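Local coordinates for protein superoxide dismutase (Chaetomium thermophilum, PDB 4BR6) that uses a manganese ion to catalyse the dismutation of superoxide into hydrogen peroxide and molecular oxygen, and so probably protects cells from toxic radicals, at residues 1-5 with 35-39; 63-67 with 145-149; 95-99 with 190-194. Residue numbers count along the deposited sequence, not the author numbering.

Interaction 1 of 3, residues 1-5 with 35-39; sequences KATLP and VNGLN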
loop_
_atom_site.group_PDB
_atom_site.type_symbol
_atom_site.label_atom_id
_atom_site.label_comp_id
_atom_site.label_asym_id
_atom_site.label_seq_id
_atom_site.Cartn_x
_atom_site.Cartn_y
_atom_site.Cartn_z
ATOM N N LYS B 1 -17.592 2.086 -24.960
ATOM C CA LYS B 1 -16.447 3.034 -24.828
ATOM C C LYS B 1 -16.794 4.147 -23.840
ATOM O O LYS B 1 -17.893 4.689 -23.887
ATOM C CB LYS B 1 -16.109 3.625 -26.191
ATOM C CG LYS B 1 -14.935 4.591 -26.209
ATOM C CD LYS B 1 -14.729 5.152 -27.616
ATOM C CE LYS B 1 -13.671 6.256 -27.668
ATOM N NZ LYS B 1 -12.283 5.722 -27.708
ATOM N N ALA B 2 -15.865 4.478 -22.942
ATOM C CA ALA B 2 -16.123 5.466 -21.888
ATOM C C ALA B 2 -15.869 6.869 -22.421
ATOM O O ALA B 2 -14.964 7.072 -23.226
ATOM C CB ALA B 2 -15.255 5.201 -20.669
ATOM N N THR B 3 -16.657 7.835 -21.949
ATOM C CA THR B 3 -16.604 9.211 -22.443
ATOM C C THR B 3 -16.490 10.201 -21.285
ATOM O O THR B 3 -16.974 9.939 -20.186
ATOM C CB THR B 3 -17.870 9.556 -23.269
ATOM O OG1 THR B 3 -19.019 9.534 -22.421
ATOM C CG2 THR B 3 -18.056 8.568 -24.384
ATOM N N LEU B 4 -15.844 11.335 -21.534
ATOM C CA LEU B 4 -15.764 12.405 -20.551
ATOM C C LEU B 4 -17.122 13.086 -20.491
ATOM O O LEU B 4 -17.603 13.577 -21.518
ATOM C CB LEU B 4 -14.719 13.437 -20.978
ATOM C CG LEU B 4 -14.543 14.662 -20.081
ATOM C CD1 LEU B 4 -13.722 14.305 -18.871
ATOM C CD2 LEU B 4 -13.900 15.800 -20.856
ATOM N N PRO B 5 -17.747 13.133 -19.301
ATOM C CA PRO B 5 -19.017 13.854 -19.213
ATOM C C PRO B 5 -18.779 15.363 -19.291
ATOM O O PRO B 5 -17.733 15.830 -18.842
ATOM C CB PRO B 5 -19.545 13.453 -17.833
ATOM C CG PRO B 5 -18.307 13.172 -17.026
ATOM C CD PRO B 5 -17.279 12.657 -17.985
ATOM N N VAL B 35 -10.129 8.925 -18.645
ATOM C CA VAL B 35 -11.016 8.289 -19.618
ATOM C C VAL B 35 -10.211 7.503 -20.661
ATOM O O VAL B 35 -10.494 6.329 -20.922
ATOM C CB VAL B 35 -11.923 9.332 -20.335
ATOM C CG1 VAL B 35 -12.653 8.711 -21.539
ATOM C CG2 VAL B 35 -12.929 9.915 -19.350
ATOM N N ASN B 36 -9.212 8.144 -21.255
ATOM C CA ASN B 36 -8.450 7.507 -22.322
ATOM C C ASN B 36 -7.713 6.284 -21.788
ATOM O O ASN B 36 -7.638 5.237 -22.455
ATOM C CB ASN B 36 -7.456 8.494 -22.935
ATOM C CG ASN B 36 -8.133 9.697 -23.573
ATOM O OD1 ASN B 36 -9.285 9.630 -23.997
ATOM N ND2 ASN B 36 -7.418 10.801 -23.647
ATOM N N GLY B 37 -7.191 6.422 -20.570
ATOM C CA GLY B 37 -6.434 5.365 -19.928
ATOM C C GLY B 37 -7.333 4.187 -19.632
ATOM O O GLY B 37 -6.921 3.044 -19.754
ATOM N N LEU B 38 -8.575 4.476 -19.264
ATOM C CA LEU B 38 -9.552 3.433 -18.999
ATOM C C LEU B 38 -9.874 2.598 -20.247
ATOM O O LEU B 38 -9.779 1.376 -20.221
ATOM C CB LEU B 38 -10.829 4.045 -18.430
ATOM C CG LEU B 38 -11.960 3.052 -18.178
ATOM C CD1 LEU B 38 -11.529 1.871 -17.303
ATOM C CD2 LEU B 38 -13.120 3.777 -17.570
ATOM N N ASN B 39 -10.258 3.258 -21.336
ATOM C CA ASN B 39 -10.516 2.571 -22.597
ATOM C C ASN B 39 -9.290 1.793 -23.086
ATOM O O ASN B 39 -9.419 0.660 -23.545
ATOM C CB ASN B 39 -10.985 3.575 -23.662
ATOM C CG ASN B 39 -12.317 4.220 -23.308
ATOM O OD1 ASN B 39 -13.228 3.559 -22.813
ATOM N ND2 ASN B 39 -12.424 5.523 -23.544
#
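Asn39 pairs with both backbone polar groups of Ala2, in the irregular N-terminal segment 1-5. The backbone N of Ala2 donates to Asn39 OD1 at 2.8 Å, and Asn39 ND2 donates to the carbonyl O of Ala2 at 3.0 Å. Both bonds are nearly straight. The side-chain amide thus mimics a neighbouring backbone, and its two ends are matched, donor to acceptor. Apolar contacts lie beside this pair: Ala2 CB is 4.0 Å from Leu38 CD2, and Leu4 CB is 4.3 Å from Val35 CG2. The methyl Val35 CG1 also packs against Ala2 O at 3.3 Å. Other polar groups find partners on the same helix, 20-50. The carbonyl of Pro5 bonds to His27, and Asn36 OD1 bonds to Gln32. Phe54 of the second subunit packs on both Ala2 and Leu38, so the contact borders a subunit interface. The chemistry implies that 1-5 is held against the long helix of the alpha-hairpin domain by side-chain-to-backbone pairing and a small apolar patch.

Interaction 2 of 3, residues 63-67 with 145-149; sequences LLNFH and NQDPV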
loop_
_atom_site.group_PDB
_atom_site.type_symbol
_atom_site.label_atom_id
_atom_site.label_comp_id
_atom_site.label_asym_id
_atom_site.label_seq_id
_atom_site.Cartn_x
_atom_site.Cartn_y
_atom_site.Cartn_z
ATOM N N LEU B 63 -3.400 -0.140 -13.955
ATOM C CA LEU B 63 -3.960 0.903 -14.811
ATOM C C LEU B 63 -5.489 0.898 -14.875
ATOM O O LEU B 63 -6.107 1.956 -14.970
ATOM C CB LEU B 63 -3.383 0.783 -16.215
ATOM C CG LEU B 63 -1.919 1.210 -16.325
ATOM C CD1 LEU B 63 -1.262 0.615 -17.571
ATOM C CD2 LEU B 63 -1.810 2.746 -16.318
ATOM N N LEU B 64 -6.103 -0.278 -14.842
ATOM C CA LEU B 64 -7.560 -0.361 -14.817
ATOM C C LEU B 64 -8.103 0.237 -13.516
ATOM O O LEU B 64 -9.084 0.995 -13.522
ATOM C CB LEU B 64 -8.047 -1.804 -14.951
ATOM C CG LEU B 64 -9.571 -1.978 -14.807
ATOM C CD1 LEU B 64 -10.354 -1.172 -15.866
ATOM C CD2 LEU B 64 -9.949 -3.455 -14.855
ATOM N N ASN B 65 -7.456 -0.097 -12.404
ATOM C CA ASN B 65 -7.827 0.459 -11.104
ATOM C C ASN B 65 -7.674 1.965 -11.101
ATOM O O ASN B 65 -8.597 2.695 -10.729
ATOM C CB ASN B 65 -6.970 -0.163 -9.989
ATOM C CG ASN B 65 -7.305 0.383 -8.600
ATOM O OD1 ASN B 65 -8.334 0.054 -8.021
ATOM N ND2 ASN B 65 -6.410 1.191 -8.049
ATOM N N PHE B 66 -6.503 2.426 -11.530
ATOM C CA PHE B 66 -6.151 3.840 -11.451
ATOM C C PHE B 66 -7.037 4.695 -12.349
ATOM O O PHE B 66 -7.651 5.671 -11.890
ATOM C CB PHE B 66 -4.677 4.035 -11.828
ATOM C CG PHE B 66 -4.200 5.465 -11.741
ATOM C CD1 PHE B 66 -4.187 6.147 -10.540
ATOM C CD2 PHE B 66 -3.732 6.115 -12.868
ATOM C CE1 PHE B 66 -3.745 7.449 -10.470
ATOM C CE2 PHE B 66 -3.281 7.428 -12.797
ATOM C CZ PHE B 66 -3.289 8.090 -11.600
ATOM N N HIS B 67 -7.098 4.329 -13.627
ATOM C CA HIS B 67 -7.876 5.080 -14.602
ATOM C C HIS B 67 -9.360 4.829 -14.432
ATOM O O HIS B 67 -10.168 5.729 -14.623
ATOM C CB HIS B 67 -7.442 4.714 -16.015
ATOM C CG HIS B 67 -6.079 5.213 -16.357
ATOM N ND1 HIS B 67 -5.742 6.546 -16.308
ATOM C CD2 HIS B 67 -4.953 4.553 -16.713
ATOM C CE1 HIS B 67 -4.470 6.689 -16.638
ATOM N NE2 HIS B 67 -3.970 5.495 -16.890
ATOM N N ASN B 145 -4.937 7.986 -3.721
ATOM C CA ASN B 145 -4.830 8.119 -5.165
ATOM C C ASN B 145 -6.215 8.139 -5.815
ATOM O O ASN B 145 -6.979 9.059 -5.550
ATOM C CB ASN B 145 -3.898 7.039 -5.706
ATOM C CG ASN B 145 -2.519 7.105 -5.074
ATOM O OD1 ASN B 145 -2.053 8.173 -4.691
ATOM N ND2 ASN B 145 -1.871 5.965 -4.956
ATOM N N GLN B 146 -6.547 7.153 -6.644
ATOM C CA GLN B 146 -7.876 7.101 -7.268
ATOM C C GLN B 146 -8.667 5.865 -6.880
ATOM O O GLN B 146 -9.657 5.544 -7.532
ATOM C CB GLN B 146 -7.799 7.172 -8.798
ATOM C CG GLN B 146 -7.135 8.420 -9.361
ATOM C CD GLN B 146 -7.850 9.716 -9.010
ATOM O OE1 GLN B 146 -8.968 9.723 -8.486
ATOM N NE2 GLN B 146 -7.208 10.824 -9.313
ATOM N N ASP B 147 -8.250 5.178 -5.822
ATOM C CA ASP B 147 -8.976 4.007 -5.360
ATOM C C ASP B 147 -10.435 4.392 -5.082
ATOM O O ASP B 147 -10.686 5.422 -4.480
ATOM C CB ASP B 147 -8.342 3.437 -4.096
ATOM C CG ASP B 147 -6.921 2.942 -4.318
ATOM O OD1 ASP B 147 -6.510 2.781 -5.487
ATOM O OD2 ASP B 147 -6.212 2.712 -3.317
ATOM N N PRO B 148 -11.398 3.576 -5.544
ATOM C CA PRO B 148 -12.811 3.942 -5.368
ATOM C C PRO B 148 -13.452 3.545 -4.030
ATOM O O PRO B 148 -12.920 2.742 -3.283
ATOM C CB PRO B 148 -13.499 3.181 -6.497
ATOM C CG PRO B 148 -12.609 2.017 -6.766
ATOM C CD PRO B 148 -11.230 2.471 -6.506
ATOM N N VAL B 149 -14.612 4.128 -3.747
ATOM C CA VAL B 149 -15.463 3.680 -2.646
ATOM C C VAL B 149 -16.427 2.621 -3.181
ATOM O O VAL B 149 -17.364 2.955 -3.905
ATOM C CB VAL B 149 -16.286 4.845 -2.092
ATOM C CG1 VAL B 149 -17.238 4.386 -1.001
ATOM C CG2 VAL B 149 -15.350 5.936 -1.586
#
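Phe66 lays its ring beside the aliphatic part of Gln146, with Phe66 CE1 3.7 Å from Gln146 CG. The carbonyl of Phe66 also takes part, its O lying 3.4 Å from Gln146 CB. These are van der Waals contacts. One residue earlier on the helix, Asn65 supplies the hydrogen bond across the segments. Its ND2 donates to Asp147 OD1 at 3.0 Å, while Asn65 OD1 sits 4.1 Å from Pro148 CD. The polar end of Gln146 turns to other partners. Its OE1 accepts from Trp126 and Asn73, and its NE2 bonds to Tyr34 OH. Tyr34 also meets Phe66 edge-to-face. The Gln146 side chain is about 3 Å from that of His74, a manganese ligand, and about 5 Å from the bound ion, both between nearest atoms. Helix 61-79 and the loop between strands 138-144 and 153-160 therefore meet beside the metal. A glutamine from the C-terminal domain, hydrogen-bonded to a tyrosine next to the metal, is typical of the manganese superoxide dismutase active site.

Interaction 3 of 3, residues 95-99 with 190-194; sequences ALKKA and VAQRF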
loop_
_atom_site.group_PDB
_atom_site.type_symbol
_atom_site.label_atom_id
_atom_site.label_comp_id
_atom_site.label_asym_id
_atom_site.label_seq_id
_atom_site.Cartn_x
_atom_site.Cartn_y
_atom_site.Cartn_z
ATOM N N ALA B 95 -34.396 13.959 4.891
ATOM C CA ALA B 95 -33.908 12.691 5.429
ATOM C C ALA B 95 -32.402 12.681 5.539
ATOM O O ALA B 95 -31.844 12.003 6.399
ATOM C CB ALA B 95 -34.356 11.526 4.549
ATOM N N LEU B 96 -31.748 13.415 4.650
ATOM C CA LEU B 96 -30.301 13.462 4.638
ATOM C C LEU B 96 -29.818 14.161 5.899
ATOM O O LEU B 96 -29.001 13.602 6.638
ATOM C CB LEU B 96 -29.793 14.166 3.384
ATOM C CG LEU B 96 -28.273 14.261 3.199
ATOM C CD1 LEU B 96 -27.558 12.946 3.474
ATOM C CD2 LEU B 96 -28.020 14.705 1.784
ATOM N N LYS B 97 -30.348 15.363 6.147
ATOM C CA LYS B 97 -29.987 16.160 7.322
ATOM C C LYS B 97 -30.137 15.366 8.617
ATOM O O LYS B 97 -29.282 15.451 9.508
ATOM C CB LYS B 97 -30.826 17.441 7.394
ATOM C CG LYS B 97 -30.701 18.202 8.723
ATOM C CD LYS B 97 -30.949 19.703 8.532
ATOM C CE LYS B 97 -30.701 20.528 9.799
ATOM N NZ LYS B 97 -31.766 20.342 10.826
ATOM N N LYS B 98 -31.223 14.600 8.716
ATOM C CA LYS B 98 -31.475 13.790 9.896
ATOM C C LYS B 98 -30.474 12.647 9.996
ATOM O O LYS B 98 -30.117 12.223 11.097
ATOM C CB LYS B 98 -32.906 13.242 9.896
ATOM C CG LYS B 98 -33.966 14.276 10.262
ATOM C CD LYS B 98 -34.971 13.754 11.305
ATOM C CE LYS B 98 -34.361 13.665 12.712
ATOM N NZ LYS B 98 -35.359 13.359 13.788
ATOM N N ALA B 99 -30.029 12.144 8.848
ATOM C CA ALA B 99 -29.048 11.057 8.818
ATOM C C ALA B 99 -27.672 11.586 9.190
ATOM O O ALA B 99 -26.927 10.939 9.934
ATOM C CB ALA B 99 -28.999 10.406 7.445
ATOM N N VAL B 190 -26.388 14.893 -3.568
ATOM C CA VAL B 190 -26.071 13.984 -2.466
ATOM C C VAL B 190 -27.321 13.296 -1.940
ATOM O O VAL B 190 -27.305 12.109 -1.662
ATOM C CB VAL B 190 -25.399 14.737 -1.298
ATOM C CG1 VAL B 190 -25.079 13.784 -0.137
ATOM C CG2 VAL B 190 -24.157 15.455 -1.793
ATOM N N ALA B 191 -28.405 14.050 -1.806
ATOM C CA ALA B 191 -29.645 13.510 -1.267
ATOM C C ALA B 191 -30.297 12.538 -2.238
ATOM O O ALA B 191 -31.006 11.617 -1.822
ATOM C CB ALA B 191 -30.598 14.643 -0.932
ATOM N N GLN B 192 -30.079 12.748 -3.530
ATOM C CA GLN B 192 -30.530 11.799 -4.541
ATOM C C GLN B 192 -29.807 10.480 -4.359
ATOM O O GLN B 192 -30.433 9.429 -4.306
ATOM C CB GLN B 192 -30.288 12.347 -5.948
ATOM C CG GLN B 192 -31.436 13.181 -6.494
ATOM C CD GLN B 192 -30.984 14.345 -7.344
ATOM O OE1 GLN B 192 -30.049 14.236 -8.143
ATOM N NE2 GLN B 192 -31.650 15.483 -7.173
ATOM N N ARG B 193 -28.484 10.539 -4.250
ATOM C CA ARG B 193 -27.678 9.344 -4.025
ATOM C C ARG B 193 -28.097 8.659 -2.731
ATOM O O ARG B 193 -28.203 7.433 -2.670
ATOM C CB ARG B 193 -26.202 9.719 -3.943
ATOM C CG ARG B 193 -25.672 10.323 -5.211
ATOM C CD ARG B 193 -24.298 10.905 -4.992
ATOM N NE ARG B 193 -23.685 11.344 -6.238
ATOM C CZ ARG B 193 -22.565 12.056 -6.312
ATOM N NH1 ARG B 193 -21.927 12.419 -5.209
ATOM N NH2 ARG B 193 -22.083 12.406 -7.493
ATOM N N PHE B 194 -28.332 9.473 -1.705
ATOM C CA PHE B 194 -28.739 8.980 -0.394
ATOM C C PHE B 194 -30.022 8.161 -0.480
ATOM O O PHE B 194 -30.201 7.198 0.264
ATOM C CB PHE B 194 -28.959 10.147 0.571
ATOM C CG PHE B 194 -29.411 9.727 1.948
ATOM C CD1 PHE B 194 -28.503 9.262 2.884
ATOM C CD2 PHE B 194 -30.746 9.809 2.314
ATOM C CE1 PHE B 194 -28.910 8.894 4.136
ATOM C CE2 PHE B 194 -31.150 9.426 3.580
ATOM C CZ PHE B 194 -30.227 8.972 4.487
#
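Two helical segments cross here almost at right angles. The angle between their directions is 82°, and their axes come within 10.2 Å. The closest CA atoms are those of Leu96 and Ala191, 5.9 Å apart. No hydrogen bond joins the segments, so the contact rests on side-chain packing. Leu96 is the centre of it. Its CD2 reaches Val190 CG1 at 3.6 Å and Ala191 CB at 3.7 Å. Its CD1 lies over one face of the Phe194 ring, 4.3 Å from the ring centroid, in a CH-pi contact. Phe194 extends across to helix 94-104 in turn. Its CZ meets Ala99 CB at 3.5 Å, and its CE2 meets Ala95 CB at 4.0 Å. The small alanine side chains, one turn apart, let the ring come close to the helix, while Leu96 covers a face of it. Around the contact, Lys131 makes a cation-pi interaction with Phe194, and Leu156 of strand 153-160 touches both Val190 and Phe194. Arg193 does not reach 95-99; it forms a salt bridge with Glu79 at the end of helix 61-79. The site is away from the metal. It joins the first and last helices of the C-terminal domain near one strand of its sheet, as expected of the mixed alpha/beta domain of iron/manganese superoxide dismutases.

How the interactions relate
From the N terminus, interaction 1 comes first. It brings the leading loop back onto helix 20-50 and closes before interaction 2 opens. Interaction 2 starts on helix 61-79 and closes at the loop after strand 138-144, so it joins the alpha-hairpin domain to the C-terminal domain. Interaction 3 opens inside that span, on helix 94-104, and closes later on helix 187-195. The two therefore cross along the chain. Interactions 1 and 2 touch through Leu38 with Leu64 and His67, where the two long helices pack, and both reach the second subunit. Interaction 3 stands apart, its centre about 26 Å from that of interaction 2 and about 29 Å from that of interaction 1.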